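PDB 3FIQ: odorant-binding protein 1F from Rattus norvegicus, which binds a wide variety of chemical odorants in the nasal epithelium as a small secreted lipocalin. Local coordinates for residues A[5-8]-A[9-13]; A[122-126]-A[127-131]; A[140-143]-A[144-147]; A[146-149]-A[150-153]. All coordinates share one frame; numbering follows the deposited sequence. Where two conformers were deposited one is given.

Contact 1: residues A[5-8]-A[9-13]; sequences LDIS and PSEVN. With EDO (1,2-ethanediol), chain D.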
loop_
_atom_site.group_PDB
_atom_site.type_symbol
_atom_site.label_atom_id
_atom_site.label_comp_id
_atom_site.label_asym_id
_atom_site.label_seq_id
_atom_site.Cartn_x
_atom_site.Cartn_y
_atom_site.Cartn_z
ATOM N N LEU A 5 -3.706 -2.663 14.024
ATOM C CA LEU A 5 -5.148 -2.672 13.884
ATOM C C LEU A 5 -5.611 -3.830 13.022
ATOM O O LEU A 5 -5.131 -3.996 11.917
ATOM C CB LEU A 5 -5.555 -1.416 13.172
ATOM C CG LEU A 5 -5.267 -0.126 13.903
ATOM C CD1 LEU A 5 -5.581 1.024 13.031
ATOM C CD2 LEU A 5 -6.120 -0.132 15.158
ATOM N N ASP A 6 -6.573 -4.605 13.493
ATOM C CA ASP A 6 -7.047 -5.734 12.692
ATOM C C ASP A 6 -8.007 -5.210 11.614
ATOM O O ASP A 6 -8.566 -4.151 11.747
ATOM C CB ASP A 6 -7.781 -6.771 13.554
ATOM C CG ASP A 6 -6.874 -7.447 14.577
ATOM O OD1 ASP A 6 -5.816 -7.994 14.210
ATOM O OD2 ASP A 6 -7.250 -7.460 15.770
ATOM N N ILE A 7 -8.161 -5.959 10.538
ATOM C CA ILE A 7 -9.195 -5.666 9.545
ATOM C C ILE A 7 -10.080 -6.883 9.312
ATOM O O ILE A 7 -9.651 -8.049 9.392
ATOM C CB ILE A 7 -8.588 -5.248 8.179
ATOM C CG1 ILE A 7 -7.464 -6.190 7.801
ATOM C CG2 ILE A 7 -8.141 -3.870 8.252
ATOM C CD1 ILE A 7 -6.723 -5.780 6.539
ATOM N N SER A 8 -11.334 -6.584 9.010
ATOM C CA SER A 8 -12.317 -7.619 8.778
ATOM C C SER A 8 -12.694 -7.667 7.344
ATOM O O SER A 8 -12.507 -6.749 6.597
ATOM C CB SER A 8 -13.549 -7.333 9.611
ATOM O OG SER A 8 -14.216 -6.263 9.087
ATOM N N PRO A 9 -13.236 -8.769 6.909
ATOM C CA PRO A 9 -13.709 -8.789 5.541
ATOM C C PRO A 9 -14.681 -7.681 5.191
ATOM O O PRO A 9 -14.648 -7.117 4.071
ATOM C CB PRO A 9 -14.373 -10.135 5.396
ATOM C CG PRO A 9 -13.834 -10.950 6.568
ATOM C CD PRO A 9 -13.349 -10.068 7.604
ATOM N N SER A 10 -15.642 -7.422 6.076
ATOM C CA SER A 10 -16.604 -6.370 5.813
ATOM C C SER A 10 -15.905 -5.033 5.635
ATOM O O SER A 10 -16.327 -4.206 4.799
ATOM C CB SER A 10 -17.561 -6.234 7.016
ATOM O OG SER A 10 -18.419 -7.360 7.083
ATOM N N GLU A 11 -14.846 -4.777 6.395
ATOM C CA GLU A 11 -14.098 -3.523 6.269
ATOM C C GLU A 11 -13.358 -3.407 4.942
ATOM O O GLU A 11 -13.374 -2.353 4.260
ATOM C CB GLU A 11 -13.100 -3.340 7.400
ATOM C CG GLU A 11 -13.775 -2.963 8.741
ATOM C CD GLU A 11 -12.895 -3.085 9.941
ATOM O OE1 GLU A 11 -11.946 -3.865 9.964
ATOM O OE2 GLU A 11 -13.189 -2.411 10.939
ATOM N N VAL A 12 -12.735 -4.498 4.552
ATOM C CA VAL A 12 -11.838 -4.378 3.401
ATOM C C VAL A 12 -12.365 -4.819 2.035
ATOM O O VAL A 12 -11.872 -4.315 1.038
ATOM C CB VAL A 12 -10.490 -5.042 3.643
ATOM C CG1 VAL A 12 -9.855 -4.585 4.903
ATOM C CG2 VAL A 12 -10.666 -6.415 3.688
ATOM N N ASN A 13 -13.358 -5.684 1.936
ATOM C CA ASN A 13 -13.701 -6.283 0.694
ATOM C C ASN A 13 -14.297 -5.268 -0.262
ATOM O O ASN A 13 -15.251 -4.583 0.062
ATOM C CB ASN A 13 -14.633 -7.461 0.905
ATOM C CG ASN A 13 -13.901 -8.674 1.430
ATOM O OD1 ASN A 13 -12.757 -8.604 1.789
ATOM N ND2 ASN A 13 -14.622 -9.748 1.579
HETATM C C1 EDO D . -18.099 -1.859 6.267
HETATM O O1 EDO D . -17.538 -1.605 4.963
HETATM C C2 EDO D . -17.643 -0.823 7.268
HETATM O O2 EDO D . -16.327 -0.307 6.998
HETATM O O HOH W 1 -11.882 -4.947 12.410
#
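Ser8 and Glu11 grip each other twice at the start of helix 9-12. The two bonds form a capping box, with Ser8 as the N-cap residue. In one direction, the backbone N of Glu11 donates to OG of Ser8 over 3.1 Å, with an N-H...O angle of 156°. In the other, the backbone N of Ser8 donates to OE1 of Glu11 at 2.9 Å. That second donor meets OE1 on its anti side and lies 26° out of the carboxylate plane. OG of Ser8 stands between its own backbone N and carbonyl carbon (chi1 72°), which brings OG to the Glu11 amide. OG also donates weakly to OE1 of Glu11. The carbonyl of Ser8 is used as well: Val12 N reaches Ser8 O at 3.0 Å in the first i to i+4 bond of the helix. Ser10 O accepts from O1 of a 1,2-ethanediol, probably from the crystallisation liquor.

OE1 of Glu11 takes a further bond from water 1, at 2.7 Å. The other carboxylate oxygen, OE2, forms a salt bridge with Lys93, whose ammonium group also donates to Asp6 O. The buried side is apolar. CG1 of Val12 sits against CB and CD1 of Ile7, at 3.6 Å from CB, and the two side chains cross at about a right angle. Ile7 continues onto Val90 of strand 85-93. This short helix leads directly into strand 14-23 of the lipocalin barrel. The first-turn amides of Glu11 and Val12 are thus both paired, and Lys93 probably helps keep the Glu11 carboxylate ionised and aimed at the cap.

Contact 2: residues A[122-126]-A[127-131]; sequences EDLNK and AQKQE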
loop_
_atom_site.group_PDB
_atom_site.type_symbol
_atom_site.label_atom_id
_atom_site.label_comp_id
_atom_site.label_asym_id
_atom_site.label_seq_id
_atom_site.Cartn_x
_atom_site.Cartn_y
_atom_site.Cartn_z
ATOM N N GLU A 122 -11.085 9.907 -3.596
ATOM C CA GLU A 122 -9.947 10.361 -4.384
ATOM C C GLU A 122 -8.966 11.194 -3.572
ATOM O O GLU A 122 -7.841 11.399 -4.005
ATOM C CB GLU A 122 -10.393 11.156 -5.630
ATOM C CG GLU A 122 -10.868 12.548 -5.405
ATOM C CD GLU A 122 -10.812 13.374 -6.692
ATOM O OE1 GLU A 122 -10.697 12.750 -7.780
ATOM O OE2 GLU A 122 -10.882 14.624 -6.601
ATOM N N ASP A 123 -9.373 11.711 -2.432
ATOM C CA ASP A 123 -8.493 12.636 -1.670
ATOM C C ASP A 123 -8.384 12.333 -0.188
ATOM O O ASP A 123 -9.323 11.845 0.403
ATOM C CB ASP A 123 -8.979 14.097 -1.791
ATOM C CG ASP A 123 -10.504 14.269 -1.576
ATOM O OD1 ASP A 123 -11.028 14.154 -0.427
ATOM O OD2 ASP A 123 -11.188 14.590 -2.584
ATOM N N LEU A 124 -7.248 12.680 0.409
ATOM C CA LEU A 124 -7.142 12.902 1.843
ATOM C C LEU A 124 -7.569 14.316 2.182
ATOM O O LEU A 124 -7.348 15.285 1.415
ATOM C CB LEU A 124 -5.693 12.709 2.322
ATOM C CG LEU A 124 -5.167 11.273 2.211
ATOM C CD1 LEU A 124 -3.716 11.237 2.776
ATOM C CD2 LEU A 124 -6.087 10.292 2.942
ATOM N N ASN A 125 -8.095 14.490 3.399
ATOM C CA ASN A 125 -8.303 15.829 3.911
ATOM C C ASN A 125 -6.986 16.380 4.537
ATOM O O ASN A 125 -5.972 15.691 4.619
ATOM C CB ASN A 125 -9.546 15.847 4.842
ATOM C CG ASN A 125 -9.350 15.056 6.127
ATOM O OD1 ASN A 125 -8.306 15.115 6.757
ATOM N ND2 ASN A 125 -10.383 14.331 6.536
ATOM N N LYS A 126 -7.017 17.641 4.973
ATOM C CA LYS A 126 -5.791 18.263 5.403
ATOM C C LYS A 126 -5.261 17.575 6.657
ATOM O O LYS A 126 -4.068 17.373 6.800
ATOM C CB LYS A 126 -5.989 19.799 5.645
ATOM C CG LYS A 126 -4.719 20.469 6.156
ATOM C CD LYS A 126 -4.864 22.010 6.314
ATOM C CE LYS A 126 -6.032 22.414 7.206
ATOM N NZ LYS A 126 -5.892 21.869 8.588
ATOM N N ALA A 127 -6.147 17.243 7.581
ATOM C CA ALA A 127 -5.775 16.539 8.770
ATOM C C ALA A 127 -5.096 15.173 8.474
ATOM O O ALA A 127 -4.111 14.788 9.129
ATOM C CB ALA A 127 -6.990 16.349 9.650
ATOM N N GLN A 128 -5.652 14.441 7.521
ATOM C CA GLN A 128 -5.091 13.167 7.171
ATOM C C GLN A 128 -3.708 13.312 6.495
ATOM O O GLN A 128 -2.832 12.488 6.723
ATOM C CB GLN A 128 -6.070 12.387 6.297
ATOM C CG GLN A 128 -7.336 12.011 6.979
ATOM C CD GLN A 128 -8.365 11.522 6.025
ATOM O OE1 GLN A 128 -8.434 11.986 4.894
ATOM N NE2 GLN A 128 -9.173 10.551 6.467
ATOM N N LYS A 129 -3.506 14.350 5.729
ATOM C CA LYS A 129 -2.214 14.633 5.132
ATOM C C LYS A 129 -1.174 14.890 6.197
ATOM O O LYS A 129 -0.047 14.448 6.072
ATOM C CB LYS A 129 -2.328 15.820 4.165
ATOM C CG LYS A 129 -3.102 15.459 2.950
ATOM C CD LYS A 129 -3.057 16.550 1.906
ATOM C CE LYS A 129 -3.892 16.207 0.675
ATOM N NZ LYS A 129 -4.067 17.471 -0.147
ATOM N N GLN A 130 -1.565 15.620 7.229
ATOM C CA GLN A 130 -0.616 15.925 8.311
ATOM C C GLN A 130 -0.329 14.700 9.115
ATOM O O GLN A 130 0.832 14.476 9.506
ATOM C CB GLN A 130 -1.132 17.033 9.208
ATOM C CG GLN A 130 -1.117 18.331 8.524
ATOM C CD GLN A 130 0.298 18.900 8.304
ATOM O OE1 GLN A 130 0.866 18.816 7.192
ATOM N NE2 GLN A 130 0.865 19.507 9.353
ATOM N N GLU A 131 -1.344 13.881 9.340
ATOM C CA GLU A 131 -1.148 12.573 9.971
ATOM C C GLU A 131 -0.156 11.716 9.168
ATOM O O GLU A 131 0.753 11.038 9.735
ATOM C CB GLU A 131 -2.466 11.817 10.067
ATOM C CG GLU A 131 -2.311 10.456 10.780
ATOM C CD GLU A 131 -3.655 9.824 11.167
ATOM O OE1 GLU A 131 -4.719 10.256 10.645
ATOM O OE2 GLU A 131 -3.629 8.890 11.983
HETATM O O HOH W 2 -10.562 11.765 3.083
#
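Gln128 reaches back from the first turn of helix 126-138 to Asn125. Its CB lies 3.6 Å from OD1 of Asn125 and also faces the backbone O of that residue. CG stands beside its own backbone N (chi1 -65°) and comes within 3.3 Å of the same OD1. The chain runs extended beyond CG and lays CD over the Asn125 amide, 3.5 Å from ND2. The two amide groups are stacked, with their planes 21° apart. At the tip, OE1 accepts from the backbone N of Asn125 at 2.9 Å, in a nearly straight bond of 167°. NE2 is nearest to ND2 of Asn125.

The return bond runs from the backbone N of Gln128 to OD1 of Asn125, at 2.8 Å. Asn125 is the N-cap, and the reciprocal pair makes a capping box. It opens the long helix that follows the barrel strands in lipocalins. OE1 of Gln128 has one more donor, water 2, which also bonds to Asp123 O and so ties the incoming loop to the cap.

Leu124 is the buried member. Its CD2 lies against OE1 of Gln128 at 3.5 Å, and its CB meets CG of Lys129. Leu124 and Gln128 both touch Ile97 of strand 97-105, while Leu124 and Lys129 rest on Tyr20 of strand 14-23. The helix ladder starts with Lys129 N to Asn125 O, at 3.0 Å. Gln130 N continues it, donating to the backbone O of Lys126.

Contact 3: residues A[140-143]-A[144-147]; sequences NIPN and ENTQ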
loop_
_atom_site.group_PDB
_atom_site.type_symbol
_atom_site.label_atom_id
_atom_site.label_comp_id
_atom_site.label_asym_id
_atom_site.label_seq_id
_atom_site.Cartn_x
_atom_site.Cartn_y
_atom_site.Cartn_z
ATOM N N ASN A 140 10.781 6.952 10.114
ATOM C CA ASN A 140 12.057 7.241 9.491
ATOM C C ASN A 140 11.996 7.218 7.941
ATOM O O ASN A 140 12.923 6.763 7.264
ATOM C CB ASN A 140 13.122 6.286 10.067
ATOM C CG ASN A 140 14.550 6.732 9.782
ATOM O OD1 ASN A 140 14.892 7.927 9.840
ATOM N ND2 ASN A 140 15.420 5.745 9.499
ATOM N N ILE A 141 10.905 7.738 7.385
ATOM C CA ILE A 141 10.673 7.803 5.961
ATOM C C ILE A 141 10.605 9.276 5.546
ATOM O O ILE A 141 9.860 10.035 6.164
ATOM C CB ILE A 141 9.350 7.128 5.562
ATOM C CG1 ILE A 141 9.395 5.607 5.807
ATOM C CG2 ILE A 141 9.076 7.437 4.107
ATOM C CD1 ILE A 141 8.002 4.942 5.806
ATOM N N PRO A 142 11.462 9.721 4.602
ATOM C CA PRO A 142 11.500 11.123 4.203
ATOM C C PRO A 142 10.233 11.563 3.522
ATOM O O PRO A 142 9.826 10.972 2.528
ATOM C CB PRO A 142 12.736 11.194 3.248
ATOM C CG PRO A 142 13.524 9.999 3.544
ATOM C CD PRO A 142 12.486 8.959 3.867
ATOM N N ASN A 143 9.582 12.625 4.010
ATOM C CA ASN A 143 8.350 13.101 3.361
ATOM C C ASN A 143 8.557 13.660 1.985
ATOM O O ASN A 143 7.598 13.730 1.184
ATOM C CB ASN A 143 7.661 14.151 4.249
ATOM C CG ASN A 143 6.816 13.527 5.294
ATOM O OD1 ASN A 143 5.938 12.701 4.983
ATOM N ND2 ASN A 143 7.072 13.873 6.542
ATOM N N GLU A 144 9.802 14.041 1.656
ATOM C CA GLU A 144 10.015 14.612 0.336
ATOM C C GLU A 144 9.989 13.522 -0.713
ATOM O O GLU A 144 9.990 13.828 -1.888
ATOM C CB GLU A 144 11.321 15.368 0.245
ATOM C CG GLU A 144 12.488 14.524 0.465
ATOM C CD GLU A 144 13.008 14.522 1.895
ATOM O OE1 GLU A 144 12.215 14.749 2.913
ATOM O OE2 GLU A 144 14.270 14.258 1.974
ATOM N N ASN A 145 9.948 12.243 -0.288
ATOM C CA ASN A 145 9.763 11.165 -1.256
ATOM C C ASN A 145 8.342 10.812 -1.585
ATOM O O ASN A 145 8.085 9.856 -2.302
ATOM C CB ASN A 145 10.499 9.915 -0.814
ATOM C CG ASN A 145 11.991 10.113 -0.693
ATOM O OD1 ASN A 145 12.535 11.086 -1.149
ATOM N ND2 ASN A 145 12.641 9.157 -0.075
ATOM N N THR A 146 7.406 11.587 -1.061
ATOM C CA THR A 146 6.001 11.263 -1.213
ATOM C C THR A 146 5.516 11.333 -2.643
ATOM O O THR A 146 5.822 12.285 -3.350
ATOM C CB THR A 146 5.158 12.250 -0.442
ATOM O OG1 THR A 146 5.466 12.129 0.959
ATOM C CG2 THR A 146 3.662 11.991 -0.573
ATOM N N GLN A 147 4.797 10.282 -3.071
ATOM C CA GLN A 147 4.225 10.207 -4.420
ATOM C C GLN A 147 2.713 10.231 -4.329
ATOM O O GLN A 147 2.113 9.468 -3.599
ATOM C CB GLN A 147 4.597 8.823 -5.024
ATOM C CG GLN A 147 6.048 8.504 -5.002
ATOM C CD GLN A 147 6.904 9.367 -5.935
ATOM O OE1 GLN A 147 6.600 9.489 -7.106
ATOM N NE2 GLN A 147 7.993 9.983 -5.384
HETATM O O HOH W 3 3.803 12.758 3.233
#
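Asn143 O is held from the same face of its plane by two donors of Thr146. The hydroxyl OG1 gives the shorter bond, 2.7 Å to Asn143 O. The backbone N of Thr146 gives the other, at 3.1 Å, from 60° out of the carbonyl plane. OG1 lies beside its own backbone N (chi1 -63°), which lets both groups converge on one oxygen. At this end water 3 bridges the side chains, donating to OD1 of Asn143 and OG1 of Thr146. ND2 of Asn143 is anchored to Arg133 O of the helix. One residue earlier, Asn145 N donates to Pro142 O over 3.1 Å. Together these i to i+3 bonds form a short 3-10 turn between helix 126-138 and strand 147-148, which pairs with strand 14-23 of the lipocalin barrel. ND2 of Asn145 lies near CG of Pro142 and bonds to Ala23 O. Gln147 NE2 donates to Asn145 O at 3.1 Å.

The loose side is exposed Glu144, whose bent chain brings CD to 3.6 Å from CB of Pro142 without a bond. The turn is therefore fixed mainly by polar groups: Thr146 OG1 both donates and accepts, linking the backbone to bound water.

Contact 4: residues A[146-149]-A[150-153]; sequences TQHL and VPTD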
loop_
_atom_site.group_PDB
_atom_site.type_symbol
_atom_site.label_atom_id
_atom_site.label_comp_id
_atom_site.label_asym_id
_atom_site.label_seq_id
_atom_site.Cartn_x
_atom_site.Cartn_y
_atom_site.Cartn_z
ATOM N N THR A 146 7.406 11.587 -1.061
ATOM C CA THR A 146 6.001 11.263 -1.213
ATOM C C THR A 146 5.516 11.333 -2.643
ATOM O O THR A 146 5.822 12.285 -3.350
ATOM C CB THR A 146 5.158 12.250 -0.442
ATOM O OG1 THR A 146 5.466 12.129 0.959
ATOM C CG2 THR A 146 3.662 11.991 -0.573
ATOM N N GLN A 147 4.797 10.282 -3.071
ATOM C CA GLN A 147 4.225 10.207 -4.420
ATOM C C GLN A 147 2.713 10.231 -4.329
ATOM O O GLN A 147 2.113 9.468 -3.599
ATOM C CB GLN A 147 4.597 8.823 -5.024
ATOM C CG GLN A 147 6.048 8.504 -5.002
ATOM C CD GLN A 147 6.904 9.367 -5.935
ATOM O OE1 GLN A 147 6.600 9.489 -7.106
ATOM N NE2 GLN A 147 7.993 9.983 -5.384
ATOM N N HIS A 148 2.089 11.170 -5.037
ATOM C CA HIS A 148 0.664 11.261 -5.204
ATOM C C HIS A 148 0.327 10.526 -6.466
ATOM O O HIS A 148 0.750 10.920 -7.552
ATOM C CB HIS A 148 0.314 12.713 -5.356
ATOM C CG HIS A 148 -1.145 13.010 -5.454
ATOM N ND1 HIS A 148 -1.606 14.078 -6.189
ATOM C CD2 HIS A 148 -2.229 12.459 -4.861
ATOM C CE1 HIS A 148 -2.925 14.146 -6.088
ATOM N NE2 HIS A 148 -3.332 13.198 -5.247
ATOM N N LEU A 149 -0.412 9.449 -6.358
ATOM C CA LEU A 149 -0.715 8.588 -7.489
ATOM C C LEU A 149 -1.995 8.942 -8.232
ATOM O O LEU A 149 -2.200 8.451 -9.371
ATOM C CB LEU A 149 -0.737 7.096 -7.095
ATOM C CG LEU A 149 0.618 6.372 -7.228
ATOM C CD1 LEU A 149 1.690 7.026 -6.357
ATOM C CD2 LEU A 149 0.505 4.937 -6.897
ATOM N N VAL A 150 -2.882 9.729 -7.654
ATOM C CA VAL A 150 -4.177 9.961 -8.275
ATOM C C VAL A 150 -4.109 10.452 -9.712
ATOM O O VAL A 150 -4.830 9.918 -10.593
ATOM C CB VAL A 150 -5.032 10.869 -7.401
ATOM C CG1 VAL A 150 -6.304 11.283 -8.135
ATOM C CG2 VAL A 150 -5.335 10.165 -6.088
ATOM N N PRO A 151 -3.225 11.418 -10.002
ATOM C CA PRO A 151 -3.248 11.953 -11.376
ATOM C C PRO A 151 -2.808 11.031 -12.478
ATOM O O PRO A 151 -3.156 11.222 -13.633
ATOM C CB PRO A 151 -2.252 13.110 -11.308
ATOM C CG PRO A 151 -2.202 13.471 -9.861
ATOM C CD PRO A 151 -2.297 12.189 -9.150
ATOM N N THR A 152 -2.107 9.979 -12.127
ATOM C CA THR A 152 -1.685 8.947 -13.089
ATOM C C THR A 152 -2.411 7.612 -12.933
ATOM O O THR A 152 -2.021 6.609 -13.526
ATOM C CB THR A 152 -0.177 8.692 -13.010
ATOM O OG1 THR A 152 0.247 8.334 -11.710
ATOM C CG2 THR A 152 0.595 9.946 -13.373
ATOM N N ASP A 153 -3.474 7.575 -12.129
ATOM C CA ASP A 153 -4.209 6.334 -11.913
ATOM C C ASP A 153 -5.238 6.206 -12.995
ATOM O O ASP A 153 -6.333 6.842 -12.968
ATOM C CB ASP A 153 -4.877 6.386 -10.544
ATOM C CG ASP A 153 -5.650 5.086 -10.222
ATOM O OD1 ASP A 153 -5.830 4.289 -11.145
ATOM O OD2 ASP A 153 -6.123 4.934 -9.098
HETATM O O HOH W 4 0.696 10.637 -10.231
#
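The chi1 of His148, -176°, sets CG anti to the backbone N and beside the carbonyl carbon, which swings the ring forward along the chain over Val150 and Pro151. Val150 carries CG2 beside its own backbone N, and this methyl comes near NE2 of the ring. This is the end of strand 147-148, which pairs antiparallel with strand 14-23 of the lipocalin barrel and then runs into a 3-10 turn at 150-151.

Pro151 makes a CH-pi contact with the imidazole. Its CD lies over one face, 3.8 Å from the ring centroid and 20° off the ring normal. The shift is toward the rim, and ND1 is the ring atom nearest to CD, at 3.6 Å. The two side chains cross at about a right angle. Val150 meets the NE2 end of the ring, with its CB 3.6 Å from NE2. The His148 ring also stacks with Tyr20. The backbone N of Val150 lies over the same face as CD of Pro151, is buried by the contact and has no hydrogen-bond partner in the model.

Leu149 O closes the turn, accepting from Thr152 N at 3.2 Å. The donor stands well above the carbonyl plane, 49° out of it. The buried Leu149 side chain packs on Thr18, Ile21 and Tyr38. OG1 of Thr152 is hydrogen-bonded to the hydroxyl of Tyr38 on strand 38-44. Water 4 links the residue before the turn to its last: it donates to His148 O at 2.7 Å and lies 2.8 Å from Thr152 OG1.

The four contacts sit in series around the lipocalin barrel. Contact 1 caps helix 9-12 where the chain enters the first barrel strand, 14-23. Contact 2 caps helix 126-138, contact 3 follows it, and contact 4 ends strand 147-148. Strand 14-23 pairs with 147-148, and side chains from contacts 2, 3 and 4 rest on it. Contacts 3 and 4 share Thr146 and Gln147. Contacts 2 and 4, with centres about 14 Å apart, touch through Glu122 O and Val150 CG2 at 3.5 Å. Contact 1 lies across the chain's centre from contacts 3 and 4, with centres about 27 and 24 Å away. Contacts 2 to 4 lead from the last barrel strand back to 14-23.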